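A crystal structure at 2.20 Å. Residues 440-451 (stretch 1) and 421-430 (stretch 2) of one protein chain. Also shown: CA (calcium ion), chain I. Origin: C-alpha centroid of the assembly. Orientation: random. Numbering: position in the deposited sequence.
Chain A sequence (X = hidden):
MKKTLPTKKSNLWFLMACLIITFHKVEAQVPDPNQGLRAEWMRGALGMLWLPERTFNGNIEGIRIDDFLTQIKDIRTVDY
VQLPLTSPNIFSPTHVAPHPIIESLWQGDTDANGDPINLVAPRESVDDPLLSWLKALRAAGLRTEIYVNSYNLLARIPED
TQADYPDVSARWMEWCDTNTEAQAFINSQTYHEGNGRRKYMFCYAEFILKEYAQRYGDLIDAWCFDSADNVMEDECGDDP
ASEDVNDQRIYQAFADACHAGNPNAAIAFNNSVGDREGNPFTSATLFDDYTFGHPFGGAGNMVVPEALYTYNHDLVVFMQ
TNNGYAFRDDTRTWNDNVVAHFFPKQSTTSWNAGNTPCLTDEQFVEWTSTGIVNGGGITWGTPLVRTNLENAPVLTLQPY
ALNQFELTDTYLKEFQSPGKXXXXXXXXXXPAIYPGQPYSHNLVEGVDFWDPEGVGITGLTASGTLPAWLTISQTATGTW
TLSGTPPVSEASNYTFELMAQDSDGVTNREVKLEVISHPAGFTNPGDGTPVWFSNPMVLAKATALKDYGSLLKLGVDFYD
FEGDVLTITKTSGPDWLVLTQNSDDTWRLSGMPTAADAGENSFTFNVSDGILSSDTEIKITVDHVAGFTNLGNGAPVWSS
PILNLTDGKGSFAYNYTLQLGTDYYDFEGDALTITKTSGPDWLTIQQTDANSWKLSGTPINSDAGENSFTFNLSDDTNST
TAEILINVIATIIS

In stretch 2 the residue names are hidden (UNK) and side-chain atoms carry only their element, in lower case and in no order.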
# COMPACT_ATOMS: atom_id res chain seq x y z
N SER A 440 -23.19 13.93 16.91
CA SER A 440 -22.67 13.41 18.17
C SER A 440 -21.27 12.81 18.01
O SER A 440 -21.10 11.84 17.27
CB SER A 440 -23.62 12.40 18.75
OG SER A 440 -23.45 12.33 20.15
N HIS A 441 -20.30 13.37 18.73
CA HIS A 441 -18.94 12.85 18.76
C HIS A 441 -18.33 12.96 20.15
O HIS A 441 -18.37 14.02 20.77
CB HIS A 441 -18.05 13.53 17.70
CG HIS A 441 -16.67 12.96 17.64
ND1 HIS A 441 -16.38 11.80 16.94
CD2 HIS A 441 -15.50 13.37 18.19
CE1 HIS A 441 -15.09 11.52 17.06
NE2 HIS A 441 -14.54 12.47 17.83
N ASN A 442 -17.74 11.86 20.61
CA ASN A 442 -17.10 11.78 21.92
C ASN A 442 -15.60 12.09 21.79
O ASN A 442 -14.96 11.69 20.83
CB ASN A 442 -17.31 10.40 22.54
CG ASN A 442 -18.76 10.15 22.93
OD1 ASN A 442 -19.56 11.08 22.96
ND2 ASN A 442 -19.10 8.90 23.23
N LEU A 443 -15.06 12.81 22.78
CA LEU A 443 -13.63 13.00 22.95
C LEU A 443 -13.25 12.41 24.30
O LEU A 443 -13.91 12.70 25.31
CB LEU A 443 -13.28 14.49 22.87
CG LEU A 443 -13.45 15.18 21.51
CD1 LEU A 443 -12.93 16.60 21.58
CD2 LEU A 443 -12.73 14.42 20.40
N VAL A 444 -12.23 11.55 24.31
CA VAL A 444 -12.06 10.65 25.45
C VAL A 444 -10.68 10.85 26.07
O VAL A 444 -9.67 10.80 25.38
CB VAL A 444 -12.33 9.19 25.06
CG1 VAL A 444 -12.13 8.22 26.22
CG2 VAL A 444 -13.73 9.03 24.47
N GLU A 445 -10.67 11.10 27.39
CA GLU A 445 -9.45 11.20 28.17
C GLU A 445 -8.67 9.90 28.04
O GLU A 445 -9.22 8.81 28.19
CB GLU A 445 -9.80 11.54 29.62
CG GLU A 445 -8.58 11.90 30.46
CD GLU A 445 -8.83 12.07 31.95
OE1 GLU A 445 -9.97 11.84 32.41
OE2 GLU A 445 -7.88 12.46 32.66
N GLY A 446 -7.37 10.03 27.74
CA GLY A 446 -6.51 8.87 27.55
C GLY A 446 -6.40 8.50 26.08
O GLY A 446 -5.50 7.74 25.69
N VAL A 447 -7.30 9.05 25.26
CA VAL A 447 -7.34 8.80 23.83
C VAL A 447 -6.98 10.09 23.09
O VAL A 447 -5.95 10.16 22.43
CB VAL A 447 -8.69 8.21 23.38
CG1 VAL A 447 -8.76 7.98 21.87
CG2 VAL A 447 -9.00 6.91 24.11
N ASP A 448 -7.84 11.12 23.22
CA ASP A 448 -7.71 12.34 22.44
C ASP A 448 -6.85 13.36 23.18
O ASP A 448 -6.29 14.26 22.57
CB ASP A 448 -9.09 12.94 22.15
CG ASP A 448 -9.97 12.05 21.29
OD1 ASP A 448 -9.67 11.94 20.10
OD2 ASP A 448 -10.92 11.47 21.83
N PHE A 449 -6.78 13.24 24.51
CA PHE A 449 -6.02 14.16 25.33
C PHE A 449 -5.82 13.56 26.71
O PHE A 449 -6.58 12.68 27.12
CB PHE A 449 -6.70 15.53 25.42
CG PHE A 449 -8.20 15.52 25.61
CD1 PHE A 449 -8.78 14.98 26.75
CD2 PHE A 449 -9.03 16.07 24.65
CE1 PHE A 449 -10.16 14.97 26.91
CE2 PHE A 449 -10.41 16.08 24.82
CZ PHE A 449 -10.97 15.53 25.95
N TRP A 450 -4.79 14.04 27.41
CA TRP A 450 -4.43 13.49 28.71
C TRP A 450 -3.57 14.49 29.47
O TRP A 450 -2.99 15.40 28.88
CB TRP A 450 -3.74 12.12 28.57
CG TRP A 450 -2.46 12.20 27.79
CD1 TRP A 450 -1.21 12.48 28.27
CD2 TRP A 450 -2.32 12.02 26.37
NE1 TRP A 450 -0.31 12.48 27.25
CE2 TRP A 450 -0.95 12.21 26.07
CE3 TRP A 450 -3.21 11.73 25.32
CZ2 TRP A 450 -0.46 12.10 24.77
CZ3 TRP A 450 -2.72 11.63 24.04
CH2 TRP A 450 -1.36 11.81 23.77
N ASP A 451 -3.56 14.33 30.79
CA ASP A 451 -2.66 15.04 31.68
C ASP A 451 -1.38 14.22 31.82
O ASP A 451 -1.42 13.10 32.35
CB ASP A 451 -3.35 15.34 33.02
CG ASP A 451 -2.42 15.51 34.21
OD1 ASP A 451 -1.22 15.73 34.00
OD2 ASP A 451 -2.92 15.41 35.35
N UNK A 421 -2.07 19.72 29.34
CA UNK A 421 -2.55 18.58 28.56
C UNK A 421 -1.89 18.39 27.20
O UNK A 421 -1.53 19.36 26.53
c UNK A 421 -3.16 20.61 29.76
c UNK A 421 -4.41 19.79 29.51
c UNK A 421 -4.04 18.89 28.34
N UNK A 422 -1.76 17.12 26.78
CA UNK A 422 -1.33 16.80 25.43
C UNK A 422 -2.53 16.28 24.64
O UNK A 422 -3.31 15.48 25.14
n UNK A 422 1.18 17.45 26.49
c UNK A 422 -0.21 15.76 25.42
o UNK A 422 1.86 15.32 26.52
c UNK A 422 1.03 16.17 26.19
N UNK A 423 -2.65 16.75 23.39
CA UNK A 423 -3.58 16.20 22.42
C UNK A 423 -2.90 15.07 21.63
O UNK A 423 -1.68 15.06 21.47
n UNK A 423 -6.00 19.92 23.27
c UNK A 423 -5.09 18.22 22.11
c UNK A 423 -8.43 19.43 22.88
c UNK A 423 -4.83 19.32 22.88
c UNK A 423 -7.05 19.22 22.76
c UNK A 423 -7.41 17.25 21.38
c UNK A 423 -8.77 17.46 21.51
c UNK A 423 -4.09 17.30 21.48
c UNK A 423 -6.52 18.13 22.02
c UNK A 423 -9.27 18.54 22.24
N UNK A 424 -3.70 14.14 21.11
CA UNK A 424 -3.18 12.95 20.47
C UNK A 424 -2.65 13.28 19.07
O UNK A 424 -3.15 14.19 18.40
o UNK A 424 -5.33 12.22 19.64
c UNK A 424 -4.21 11.86 20.44
N UNK A 425 -1.63 12.52 18.64
CA UNK A 425 -1.15 12.47 17.26
C UNK A 425 -0.94 13.88 16.70
O UNK A 425 -0.34 14.71 17.36
n UNK A 425 -2.90 7.89 16.61
c UNK A 425 -2.99 9.26 16.11
c UNK A 425 -2.30 10.21 17.05
c UNK A 425 -3.46 6.83 16.04
n UNK A 425 -3.27 5.62 16.55
n UNK A 425 -4.22 6.97 14.97
c UNK A 425 -2.06 11.57 16.42
N UNK A 426 -1.43 14.11 15.47
CA UNK A 426 -1.24 15.37 14.76
C UNK A 426 -2.56 16.14 14.62
O UNK A 426 -2.54 17.37 14.60
n UNK A 426 2.37 15.89 15.09
c UNK A 426 1.71 16.04 13.95
c UNK A 426 -0.58 15.16 13.40
c UNK A 426 0.91 14.85 13.49
o UNK A 426 1.75 17.08 13.29
N UNK A 427 -3.70 15.44 14.51
CA UNK A 427 -4.97 16.14 14.33
C UNK A 427 -6.07 15.52 15.18
O UNK A 427 -6.00 14.35 15.55
o UNK A 427 -1.92 17.26 8.64
c UNK A 427 -2.77 16.98 9.68
c UNK A 427 -3.13 17.96 10.59
c UNK A 427 -3.99 17.64 11.63
c UNK A 427 -4.49 16.36 11.79
c UNK A 427 -5.47 16.01 12.89
c UNK A 427 -4.13 15.40 10.86
c UNK A 427 -3.26 15.69 9.81
N UNK A 428 -7.13 16.31 15.45
CA UNK A 428 -8.39 15.79 15.97
C UNK A 428 -9.46 16.02 14.91
O UNK A 428 -9.85 17.16 14.65
o UNK A 428 -7.75 16.04 18.28
c UNK A 428 -8.74 16.41 17.33
c UNK A 428 -10.10 16.00 17.85
N UNK A 429 -9.93 14.93 14.29
CA UNK A 429 -10.88 14.98 13.19
C UNK A 429 -12.29 14.77 13.74
O UNK A 429 -12.54 13.82 14.49
c UNK A 429 -11.55 13.91 10.99
c UNK A 429 -10.52 13.94 12.11
c UNK A 429 -9.09 14.12 11.57
c UNK A 429 -8.82 15.43 10.85
N UNK A 430 -13.20 15.67 13.37
CA UNK A 430 -14.59 15.61 13.81
C UNK A 430 -15.44 15.09 12.66
O UNK A 430 -15.16 15.41 11.51
c UNK A 430 -15.04 17.01 14.24
c UNK A 430 -14.80 19.04 15.68
c UNK A 430 -14.24 17.66 15.37
c UNK A 430 -14.23 16.80 16.63
CA CA I . -0.13 18.13 34.33
O HOH W 1 -7.94 13.58 19.05
O HOH W 2 -1.99 18.24 36.04

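Position 421 has three side-chain carbons that close a ring onto the backbone N. Its CA lies 3.2 Å from W450 O, in a CA-H...O contact. A ring closed on the backbone nitrogen is proline: P421.

Position 422 has two side-chain carbons, the second carrying one oxygen and one nitrogen. Its backbone N donates to W450 O (3.0 Å), and its backbone O accepts from W450 N (3.1 Å). The same O lies 3.0 Å from F449 CA. A short amide is asparagine: N422. N422 OD1 stands 3.6 Å from W450 NE1, too far to be counted as a hydrogen bond. N422 ND2 and W450 NE1 find partners elsewhere in the structure.

Position 423 has one carbon, then fused five- and six-membered rings that hold eight carbons and one nitrogen. It pairs with F449 across the strands, CA to CA 4.3 Å. The edge of the F449 ring meets the face of its rings, and L443 packs at their edge. Only an indole fits: W423. F449 CD2 is 3.4 Å from W423 CZ3, with the planes at 83°. W423 CH2 lies 4.2 Å from L443 CD1.

Position 424 has one carbon and one oxygen. Its backbone N donates to D448 O (3.0 Å), and its CB is 3.1 Å from V447 O. A single unbranched hydroxyl is serine: S424. S424 OG is 3.0 Å from water 1, which donates to D448 OD1 (2.6 Å).

Position 425 has three carbons, a nitrogen, then a carbon carrying two more nitrogens. It makes no contact with stretch 1. This guanidinium is arginine: R425. Its three side-chain nitrogens are hydrogen-bonded elsewhere in the structure.

Position 426 has three carbons, the third carrying one oxygen and one nitrogen. It is out of reach of stretch 1. It is glutamine, Q426.

Position 427 has one carbon, then a six-carbon ring bearing one oxygen. It is also out of reach. It is tyrosine, Y427.

Position 428 has one carbon carrying an oxygen and a carbon. The end carbon packs on the L443 side chain. It is threonine, T428. Its methyl CG2 lies 4.0 Å from L443 CD2, and its OG1 is 2.6 Å from water 1.

Position 429 has four carbons, forked at the first, with one arm two carbons long. Its CB points away from stretch 1, but its backbone O lies 4.1 Å from H441 NE2. This is isoleucine, I429.

Position 430 has four carbons, forked at the second. One end carbon packs on the H441 side chain. This is leucine, L430: its CD2 is 4.0 Å from H441 CD2.

The contact is a short antiparallel pairing. Three backbone hydrogen bonds join W450 and D448 to N422 and S424. F449 and W423 share one face of the sheet and pack there; W450 and N422 lie on the other. Water 1 links S424, T428 and D448, while D448 OD2 accepts from V444 N (2.8 Å) within its own stretch. D451 OD1 binds the calcium ion at 2.7 Å, just beyond the paired strand.

Stretch 2 421-430: PNWSRQYTIL
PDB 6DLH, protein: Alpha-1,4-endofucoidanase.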